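Local coordinates for protein diaminopimelate decarboxylase (Psychromonas ingrahamii, PDB 4XG1) that probably catalyses the pyridoxal 5'-phosphate-dependent decarboxylation of meso-diaminopimelate to L-lysine, working as a homodimer, at residues N152-A157 with L215-I220; C199-Q204 with A209-A214; E255-I260 with L271-G276. All coordinates share one frame; numbering follows the deposited sequence.

Overall arrangement
All three contacts lie on the same side of the chain's centre, within the TIM-barrel domain that binds pyridoxal phosphate. Contacts 1 and 2 share helix 209-227, and contact 2 is nested inside the loop that contact 1 closes; Asp156 N and Glu213 OE2, probably hydrogen-bonded, join them. Contact 3 follows in series, inside the unit of strand 234-236, helix 253-262 and strand 270-273, and meets contact 2 where Tyr256 packs on Phe211. Chemistry changes with position: contact 1, its centre about 24 Å from that of the chain and partly buried, is a lysine grip on carbonyl oxygens, whereas contacts 2 and 3, both buried, are apolar and each carries residues at the cofactor.

Contact 1. Residues N152-A157 with L215-I220; sequences NPNIDA and LDKLLI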
# COMPACT_ATOMS: atom_id res chain seq x y z
N ASN B 152 -5.99 6.49 -26.57
CA ASN B 152 -7.03 7.16 -25.85
C ASN B 152 -8.03 7.71 -26.84
O ASN B 152 -7.84 8.80 -27.40
CB ASN B 152 -6.44 8.29 -24.99
CG ASN B 152 -5.33 7.80 -24.07
OD1 ASN B 152 -5.23 6.62 -23.79
ND2 ASN B 152 -4.50 8.72 -23.60
N PRO B 153 -9.14 6.98 -27.01
CA PRO B 153 -10.18 7.54 -27.83
C PRO B 153 -10.79 8.82 -27.31
O PRO B 153 -10.74 9.13 -26.12
CB PRO B 153 -11.23 6.44 -27.88
CG PRO B 153 -10.83 5.40 -26.89
CD PRO B 153 -9.63 5.87 -26.15
N ASN B 154 -11.47 9.50 -28.20
CA ASN B 154 -12.06 10.77 -27.96
C ASN B 154 -13.46 10.39 -27.60
O ASN B 154 -14.39 10.51 -28.41
CB ASN B 154 -12.04 11.62 -29.24
CG ASN B 154 -12.50 10.84 -30.49
OD1 ASN B 154 -13.64 11.02 -30.90
ND2 ASN B 154 -11.64 9.97 -31.09
N ILE B 155 -13.61 9.86 -26.40
CA ILE B 155 -14.93 9.62 -25.84
C ILE B 155 -15.62 10.99 -25.64
O ILE B 155 -14.99 11.98 -25.24
CB ILE B 155 -14.79 8.87 -24.51
CG1 ILE B 155 -14.16 7.47 -24.77
CG2 ILE B 155 -16.11 8.81 -23.72
CD1 ILE B 155 -14.71 6.67 -25.96
N ASP B 156 -16.92 11.04 -25.95
CA ASP B 156 -17.75 12.22 -25.73
C ASP B 156 -17.95 12.58 -24.25
O ASP B 156 -18.58 11.84 -23.45
CB ASP B 156 -19.08 11.99 -26.43
CG ASP B 156 -20.06 13.12 -26.24
OD1 ASP B 156 -19.67 14.30 -26.42
OD2 ASP B 156 -21.21 12.81 -25.90
N ALA B 157 -17.52 13.80 -23.90
CA ALA B 157 -17.43 14.23 -22.51
C ALA B 157 -18.78 14.56 -21.99
O ALA B 157 -19.11 14.28 -20.87
CB ALA B 157 -16.54 15.44 -22.39
N LEU B 215 -14.79 1.29 -28.56
CA LEU B 215 -14.66 0.37 -29.67
C LEU B 215 -14.85 1.04 -31.05
O LEU B 215 -13.94 1.04 -31.91
CB LEU B 215 -15.65 -0.78 -29.49
CG LEU B 215 -15.77 -1.78 -30.63
CD1 LEU B 215 -14.40 -2.26 -31.02
CD2 LEU B 215 -16.64 -2.91 -30.18
N ASP B 216 -16.02 1.66 -31.23
CA ASP B 216 -16.32 2.42 -32.45
C ASP B 216 -15.13 3.23 -32.93
O ASP B 216 -14.70 3.10 -34.06
CB ASP B 216 -17.53 3.33 -32.24
CG ASP B 216 -18.85 2.54 -32.10
OD1 ASP B 216 -18.85 1.31 -32.38
OD2 ASP B 216 -19.89 3.13 -31.71
N LYS B 217 -14.56 4.05 -32.06
CA LYS B 217 -13.50 4.98 -32.50
C LYS B 217 -12.24 4.29 -32.80
O LYS B 217 -11.41 4.81 -33.56
CB LYS B 217 -13.24 6.02 -31.45
CG LYS B 217 -14.58 6.50 -30.91
CD LYS B 217 -14.83 7.91 -31.35
CE LYS B 217 -15.93 8.44 -30.48
NZ LYS B 217 -16.17 9.86 -30.76
N LEU B 218 -12.04 3.14 -32.19
CA LEU B 218 -10.85 2.35 -32.48
C LEU B 218 -10.99 1.56 -33.81
O LEU B 218 -10.00 1.42 -34.54
CB LEU B 218 -10.52 1.39 -31.32
CG LEU B 218 -10.16 2.06 -29.99
CD1 LEU B 218 -10.06 1.01 -28.88
CD2 LEU B 218 -8.89 2.88 -30.03
N LEU B 219 -12.20 1.12 -34.13
CA LEU B 219 -12.47 0.49 -35.43
C LEU B 219 -12.25 1.47 -36.57
O LEU B 219 -11.51 1.19 -37.51
CB LEU B 219 -13.87 -0.06 -35.51
CG LEU B 219 -14.13 -1.21 -34.53
CD1 LEU B 219 -15.57 -1.67 -34.57
CD2 LEU B 219 -13.20 -2.37 -34.80
N ILE B 220 -12.82 2.66 -36.43
CA ILE B 220 -12.54 3.76 -37.34
C ILE B 220 -11.05 3.90 -37.52
O ILE B 220 -10.56 4.01 -38.67
CB ILE B 220 -13.13 5.09 -36.81
CG1 ILE B 220 -14.63 5.09 -36.99
CG2 ILE B 220 -12.52 6.30 -37.50
CD1 ILE B 220 -15.34 6.09 -36.09
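Lys217, partly exposed on helix 209-227, reaches across to the loop after strand 145-152 and forms two hydrogen bonds with the same residue, Asn154. Lys217 NZ lies 2.8 Å from Asn154 OD1, approaching from above the amide plane (39° out of it), and 3.0 Å from Asn154 O, where the approach is near-linear to the C=O (159°) and the donor is tilted a little from the carbonyl plane. Asn154 is the centre of an inverse gamma turn, and its chi1 of 46°, with CG between backbone N and carbonyl carbon, is consistent with OD1 and O facing the same ammonium.

Apolar contact lies at the base of the lysine. Pro153 CB rests 4.1 Å from Lys217 CB, and Pro153 CG is a looser 4.5 Å from Leu218 CD2. Pro153 also touches Ala214, about one turn earlier on the same helix, and Leu167 of helix 161-169, while Leu218 touches Leu235 of strand 234-236.

A methionine in place of Lys217 would probably leave both Asn154 carbonyl oxygens without this donor and the turn less firmly tied to the helix. The contact therefore pairs a positive charge with two neutral acceptors, a polar clasp outside a small hydrophobic base.

Contact 2. Residues C199-Q204 with A209-A214; sequences CHIGSQ and APFIEA. With LLP ((2S)-2-amino-6-[[3-hydroxy-2-methyl-5-(phosphonooxymethyl)pyridin-4-yl]methylideneamino]hexanoic acid), chain T; TME (propane), chain Q; SCN (thiocyanate ion), chain M.
Ile201 carries this contact, its branches meeting three residues on the first turn and a half of helix 209-227. Ile201 CD1 lies 3.7 Å from Phe211 CD1, approaching the ring obliquely, and 3.9 Å from Pro210 CB. The other branch, Ile201 CG2, is 4.1 Å from Ala214 CB. With chi1 at 53°, CG1 sits between the backbone N and the carbonyl carbon while CG2 is anti to the carbonyl carbon, which spreads the two branches along the helix. All four residues are buried, and Phe211 packs edge-to-face with Tyr256 of helix 253-262.

The contact thins out at the start of the helix and toward the far end of the loop. Ala209, partly exposed, makes no contact with the loop; Ala209 CB instead lies 3.7 Å from C1 of a bound propane. On the other segment, Ser203 and Gln204 point away from the helix, and His200 turns to the cofactor side. Gly202 between them has phi 160° and psi -166°, angles at which a CB would jam against the carbonyl oxygen of Ile201.

His200 covers one face of the pyridine ring of the pyridoxal phosphate-lysine adduct: LLP C3 stands 3.5 Å above the imidazole plane, over its centre. ND1 is hydrogen-bonded with Gly239 N, which helps fix the ring's rotation, while His200 NE2 gives only a weak bond (3.3 Å) to the N of a thiocyanate, probably from the crystallisation liquor. Ser203 OG approaches phosphate oxygen OP2 at a doubtfully short distance and is also bonded to Arg277 NH2. One short loop thus has two chemistries: aliphatic packing onto the helix behind, and aromatic and polar groups presented to the cofactor in front.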
# COMPACT_ATOMS: atom_id res chain seq x y z
N CYS B 199 -6.48 -0.34 -25.81
CA CYS B 199 -6.92 0.70 -24.94
C CYS B 199 -7.38 0.21 -23.57
O CYS B 199 -7.75 -0.98 -23.40
CB CYS B 199 -8.04 1.50 -25.58
SG CYS B 199 -9.60 0.59 -25.50
N HIS B 200 -7.37 1.12 -22.60
CA HIS B 200 -7.98 0.84 -21.33
C HIS B 200 -8.58 2.16 -20.81
O HIS B 200 -7.86 3.10 -20.62
CB HIS B 200 -6.94 0.23 -20.36
CG HIS B 200 -7.47 0.02 -18.99
ND1 HIS B 200 -8.18 -1.11 -18.64
CD2 HIS B 200 -7.43 0.79 -17.88
CE1 HIS B 200 -8.58 -1.02 -17.38
NE2 HIS B 200 -8.11 0.12 -16.89
N ILE B 201 -9.89 2.20 -20.60
CA ILE B 201 -10.59 3.48 -20.46
C ILE B 201 -10.90 3.88 -19.01
O ILE B 201 -11.20 5.05 -18.74
CB ILE B 201 -11.91 3.52 -21.25
CG1 ILE B 201 -12.82 2.33 -20.93
CG2 ILE B 201 -11.59 3.47 -22.72
CD1 ILE B 201 -14.25 2.55 -21.35
N GLY B 202 -10.79 2.92 -18.09
CA GLY B 202 -10.89 3.18 -16.69
C GLY B 202 -11.21 1.90 -15.95
O GLY B 202 -11.14 0.82 -16.52
N SER B 203 -11.61 2.04 -14.69
CA SER B 203 -11.93 0.87 -13.86
C SER B 203 -13.18 1.12 -13.08
O SER B 203 -13.60 2.25 -12.89
CB SER B 203 -10.75 0.55 -12.94
OG SER B 203 -10.88 -0.75 -12.40
N GLN B 204 -13.78 0.03 -12.63
CA GLN B 204 -15.10 0.08 -11.96
C GLN B 204 -16.11 0.90 -12.77
O GLN B 204 -16.79 1.77 -12.23
CB GLN B 204 -14.92 0.62 -10.52
CG GLN B 204 -16.12 0.58 -9.60
CD GLN B 204 -16.81 -0.79 -9.55
OE1 GLN B 204 -16.22 -1.80 -9.92
NE2 GLN B 204 -18.04 -0.81 -9.05
N ALA B 209 -22.00 1.68 -22.28
CA ALA B 209 -21.86 2.69 -23.31
C ALA B 209 -20.43 3.12 -23.59
O ALA B 209 -20.01 3.19 -24.75
CB ALA B 209 -22.74 3.89 -22.99
N PRO B 210 -19.65 3.42 -22.56
CA PRO B 210 -18.32 3.92 -22.87
C PRO B 210 -17.46 2.93 -23.59
O PRO B 210 -16.55 3.30 -24.33
CB PRO B 210 -17.72 4.26 -21.48
CG PRO B 210 -18.81 4.11 -20.51
CD PRO B 210 -19.88 3.27 -21.12
N PHE B 211 -17.68 1.66 -23.29
CA PHE B 211 -16.87 0.60 -23.90
C PHE B 211 -17.15 0.57 -25.41
O PHE B 211 -16.24 0.60 -26.24
CB PHE B 211 -17.20 -0.74 -23.25
CG PHE B 211 -16.80 -0.82 -21.81
CD1 PHE B 211 -15.45 -0.92 -21.46
CD2 PHE B 211 -17.75 -0.79 -20.80
CE1 PHE B 211 -15.05 -0.99 -20.12
CE2 PHE B 211 -17.36 -0.87 -19.46
CZ PHE B 211 -16.01 -0.95 -19.11
N ILE B 212 -18.42 0.63 -25.74
CA ILE B 212 -18.84 0.65 -27.14
C ILE B 212 -18.31 1.88 -27.81
O ILE B 212 -17.71 1.84 -28.89
CB ILE B 212 -20.36 0.66 -27.24
CG1 ILE B 212 -20.97 -0.58 -26.59
CG2 ILE B 212 -20.76 0.68 -28.70
CD1 ILE B 212 -20.47 -1.91 -27.11
N GLU B 213 -18.56 3.01 -27.19
CA GLU B 213 -18.03 4.25 -27.73
C GLU B 213 -16.56 4.13 -28.06
O GLU B 213 -16.13 4.56 -29.12
CB GLU B 213 -18.29 5.42 -26.80
CG GLU B 213 -18.04 6.73 -27.53
CD GLU B 213 -18.69 7.96 -26.91
OE1 GLU B 213 -19.48 7.87 -25.92
OE2 GLU B 213 -18.42 9.05 -27.45
N ALA B 214 -15.80 3.54 -27.17
CA ALA B 214 -14.37 3.34 -27.37
C ALA B 214 -14.06 2.40 -28.53
O ALA B 214 -13.18 2.66 -29.36
CB ALA B 214 -13.74 2.80 -26.09
N1 LLP T . -5.61 -3.31 -18.12
C2 LLP T . -4.90 -2.23 -17.79
C2' LLP T . -3.94 -1.65 -18.79
C3 LLP T . -5.09 -1.66 -16.44
O3 LLP T . -4.42 -0.55 -16.07
C4 LLP T . -6.05 -2.29 -15.52
C4' LLP T . -6.33 -1.77 -14.15
C5 LLP T . -6.77 -3.48 -16.01
C6 LLP T . -6.49 -3.94 -17.29
C5' LLP T . -7.76 -4.23 -15.16
OP4 LLP T . -8.83 -3.46 -14.77
P LLP T . -10.07 -4.02 -13.93
OP1 LLP T . -9.43 -4.80 -12.80
OP2 LLP T . -10.97 -2.81 -13.57
OP3 LLP T . -10.98 -4.81 -14.90
N LLP T . -6.34 -0.27 -7.15
CA LLP T . -7.66 0.12 -7.79
CB LLP T . -7.85 -0.57 -9.13
CG LLP T . -7.45 0.22 -10.36
CD LLP T . -6.59 -0.57 -11.31
CE LLP T . -6.40 0.20 -12.63
NZ LLP T . -5.75 -0.50 -13.76
C LLP T . -8.78 -0.35 -6.90
O LLP T . -8.57 -1.02 -5.90
OXT LLP T . -9.95 -0.10 -7.13
C1 TME Q . -25.43 2.45 -20.89
C2 TME Q . -25.16 0.95 -21.07
C3 TME Q . -25.35 0.10 -19.79
S SCN M . -6.81 3.96 -16.38
C SCN M . -7.30 3.04 -15.27
N SCN M . -7.75 2.32 -14.47

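Contact 3. Residues E255-I260 with L271-G276; sequences EYMTAI and LIFEPG. With LLP ((2S)-2-amino-6-[[3-hydroxy-2-methyl-5-(phosphonooxymethyl)pyridin-4-yl]methylideneamino]hexanoic acid), chain T.
Phe273, on the strand 270-273, pushes its ring among Tyr256, Met257 and Ile260 of the helix 253-262. Its CB starts toward the helix, and beyond CG the ring is met on its edge and on one face. Phe273 CD2 lies 3.4 Å from Tyr256 OH, which is near the ring plane; Phe273 CE2 is 3.9 Å from Ile260 CD1, also at the edge. One face lies under Met257, whose CE is over the ring centre, and CZ, the tip, has Met257 SD as its nearest partner, with CE1 next.

Met257 is bent at chi2 (69°) and chi3, and this fold carries the methyl over the ring: Met257 CE is 3.8 Å from the Phe273 centroid, a CH-pi contact only 7° off the normal. Met257 SD lies obliquely at 3.7 Å from the same Phe273 centroid, completing a Met-aromatic contact. Farther back along the strand, Ile260 CG2 packs 3.9 Å from Leu271 CD1.

Past the strand, Gly276 N donates to phosphate oxygen LLP OP3 (3.1 Å), and Glu274 OE1 stands 2.9 Å from the pyridine LLP N1. Helix and strand segments run antiparallel in direction, as the beta-alpha-beta crossover of the barrel requires: strand 270-273 pairs with strands 54-59 and 234-236, helix 253-262 covers it, and helix 35-49 closes on Met257 through Phe45, Ala48 and Ala49.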
# COMPACT_ATOMS: atom_id res chain seq x y z
N GLU B 255 -23.35 -9.93 -20.77
CA GLU B 255 -23.99 -8.76 -21.43
C GLU B 255 -23.00 -7.78 -22.05
O GLU B 255 -23.19 -7.29 -23.19
CB GLU B 255 -24.80 -7.99 -20.41
CG GLU B 255 -25.80 -8.85 -19.66
CD GLU B 255 -26.23 -8.30 -18.31
OE1 GLU B 255 -25.81 -7.18 -17.94
OE2 GLU B 255 -27.00 -8.99 -17.60
N TYR B 256 -21.95 -7.48 -21.30
CA TYR B 256 -20.87 -6.63 -21.77
C TYR B 256 -20.25 -7.18 -23.01
O TYR B 256 -19.98 -6.43 -23.98
CB TYR B 256 -19.82 -6.49 -20.65
CG TYR B 256 -18.36 -6.24 -21.04
CD1 TYR B 256 -17.89 -4.97 -21.25
CD2 TYR B 256 -17.45 -7.28 -21.12
CE1 TYR B 256 -16.53 -4.72 -21.55
CE2 TYR B 256 -16.10 -7.03 -21.43
CZ TYR B 256 -15.65 -5.75 -21.62
OH TYR B 256 -14.31 -5.49 -21.91
N MET B 257 -19.98 -8.49 -23.01
CA MET B 257 -19.34 -9.12 -24.15
C MET B 257 -20.25 -9.16 -25.42
O MET B 257 -19.83 -8.76 -26.50
CB MET B 257 -18.95 -10.53 -23.80
CG MET B 257 -18.08 -11.18 -24.81
SD MET B 257 -16.42 -10.55 -24.96
CE MET B 257 -15.89 -10.85 -23.25
N THR B 258 -21.48 -9.59 -25.25
CA THR B 258 -22.45 -9.67 -26.35
C THR B 258 -22.59 -8.33 -27.06
O THR B 258 -22.49 -8.28 -28.30
CB THR B 258 -23.86 -10.07 -25.85
OG1 THR B 258 -23.77 -11.16 -24.92
CG2 THR B 258 -24.68 -10.52 -26.98
N ALA B 259 -22.76 -7.25 -26.30
CA ALA B 259 -22.77 -5.93 -26.92
C ALA B 259 -21.51 -5.70 -27.78
O ALA B 259 -21.57 -5.20 -28.93
CB ALA B 259 -22.91 -4.85 -25.87
N ILE B 260 -20.36 -6.08 -27.24
CA ILE B 260 -19.12 -5.85 -27.96
C ILE B 260 -19.05 -6.71 -29.21
O ILE B 260 -18.50 -6.28 -30.26
CB ILE B 260 -17.89 -6.07 -27.04
CG1 ILE B 260 -17.74 -4.88 -26.10
CG2 ILE B 260 -16.60 -6.21 -27.84
CD1 ILE B 260 -16.82 -5.13 -24.92
N LEU B 271 -10.25 -10.14 -30.79
CA LEU B 271 -10.48 -9.30 -29.62
C LEU B 271 -9.79 -9.80 -28.34
O LEU B 271 -9.98 -10.94 -27.92
CB LEU B 271 -11.98 -9.19 -29.35
CG LEU B 271 -12.80 -8.39 -30.35
CD1 LEU B 271 -14.24 -8.46 -29.92
CD2 LEU B 271 -12.31 -6.97 -30.49
N ILE B 272 -8.97 -8.93 -27.76
CA ILE B 272 -8.34 -9.22 -26.49
C ILE B 272 -9.00 -8.41 -25.40
O ILE B 272 -9.23 -7.21 -25.55
CB ILE B 272 -6.83 -8.96 -26.56
CG1 ILE B 272 -6.17 -10.01 -27.46
CG2 ILE B 272 -6.21 -9.04 -25.16
CD1 ILE B 272 -4.73 -9.75 -27.78
N PHE B 273 -9.31 -9.08 -24.30
CA PHE B 273 -9.85 -8.46 -23.09
C PHE B 273 -8.96 -8.68 -21.88
O PHE B 273 -8.37 -9.75 -21.70
CB PHE B 273 -11.20 -9.06 -22.76
CG PHE B 273 -12.17 -8.99 -23.88
CD1 PHE B 273 -12.18 -9.97 -24.86
CD2 PHE B 273 -13.08 -7.95 -23.94
CE1 PHE B 273 -13.08 -9.90 -25.90
CE2 PHE B 273 -13.99 -7.88 -24.98
CZ PHE B 273 -13.98 -8.86 -25.96
N GLU B 274 -8.91 -7.68 -21.01
CA GLU B 274 -8.00 -7.67 -19.87
C GLU B 274 -8.72 -7.49 -18.55
O GLU B 274 -8.37 -6.65 -17.78
CB GLU B 274 -7.00 -6.55 -20.05
CG GLU B 274 -6.09 -6.65 -21.25
CD GLU B 274 -5.20 -5.44 -21.40
OE1 GLU B 274 -5.47 -4.39 -20.78
OE2 GLU B 274 -4.18 -5.51 -22.11
N PRO B 275 -9.79 -8.26 -18.31
CA PRO B 275 -10.48 -8.01 -17.07
C PRO B 275 -9.68 -8.42 -15.80
O PRO B 275 -9.00 -9.44 -15.80
CB PRO B 275 -11.73 -8.89 -17.20
CG PRO B 275 -11.27 -10.03 -18.02
CD PRO B 275 -10.35 -9.41 -19.02
N GLY B 276 -9.86 -7.68 -14.71
CA GLY B 276 -9.30 -8.05 -13.41
C GLY B 276 -10.36 -8.13 -12.33
O GLY B 276 -10.78 -9.23 -11.92
N1 LLP T . -5.61 -3.31 -18.12
C2 LLP T . -4.90 -2.23 -17.79
C2' LLP T . -3.94 -1.65 -18.79
C3 LLP T . -5.09 -1.66 -16.44
O3 LLP T . -4.42 -0.55 -16.07
C4 LLP T . -6.05 -2.29 -15.52
C4' LLP T . -6.33 -1.77 -14.15
C5 LLP T . -6.77 -3.48 -16.01
C6 LLP T . -6.49 -3.94 -17.29
C5' LLP T . -7.76 -4.23 -15.16
OP4 LLP T . -8.83 -3.46 -14.77
P LLP T . -10.07 -4.02 -13.93
OP1 LLP T . -9.43 -4.80 -12.80
OP2 LLP T . -10.97 -2.81 -13.57
OP3 LLP T . -10.98 -4.81 -14.90
N LLP T . -6.34 -0.27 -7.15
CA LLP T . -7.66 0.12 -7.79
CB LLP T . -7.85 -0.57 -9.13
CG LLP T . -7.45 0.22 -10.36
CD LLP T . -6.59 -0.57 -11.31
CE LLP T . -6.40 0.20 -12.63
NZ LLP T . -5.75 -0.50 -13.76
C LLP T . -8.78 -0.35 -6.90
O LLP T . -8.57 -1.02 -5.90
OXT LLP T . -9.95 -0.10 -7.13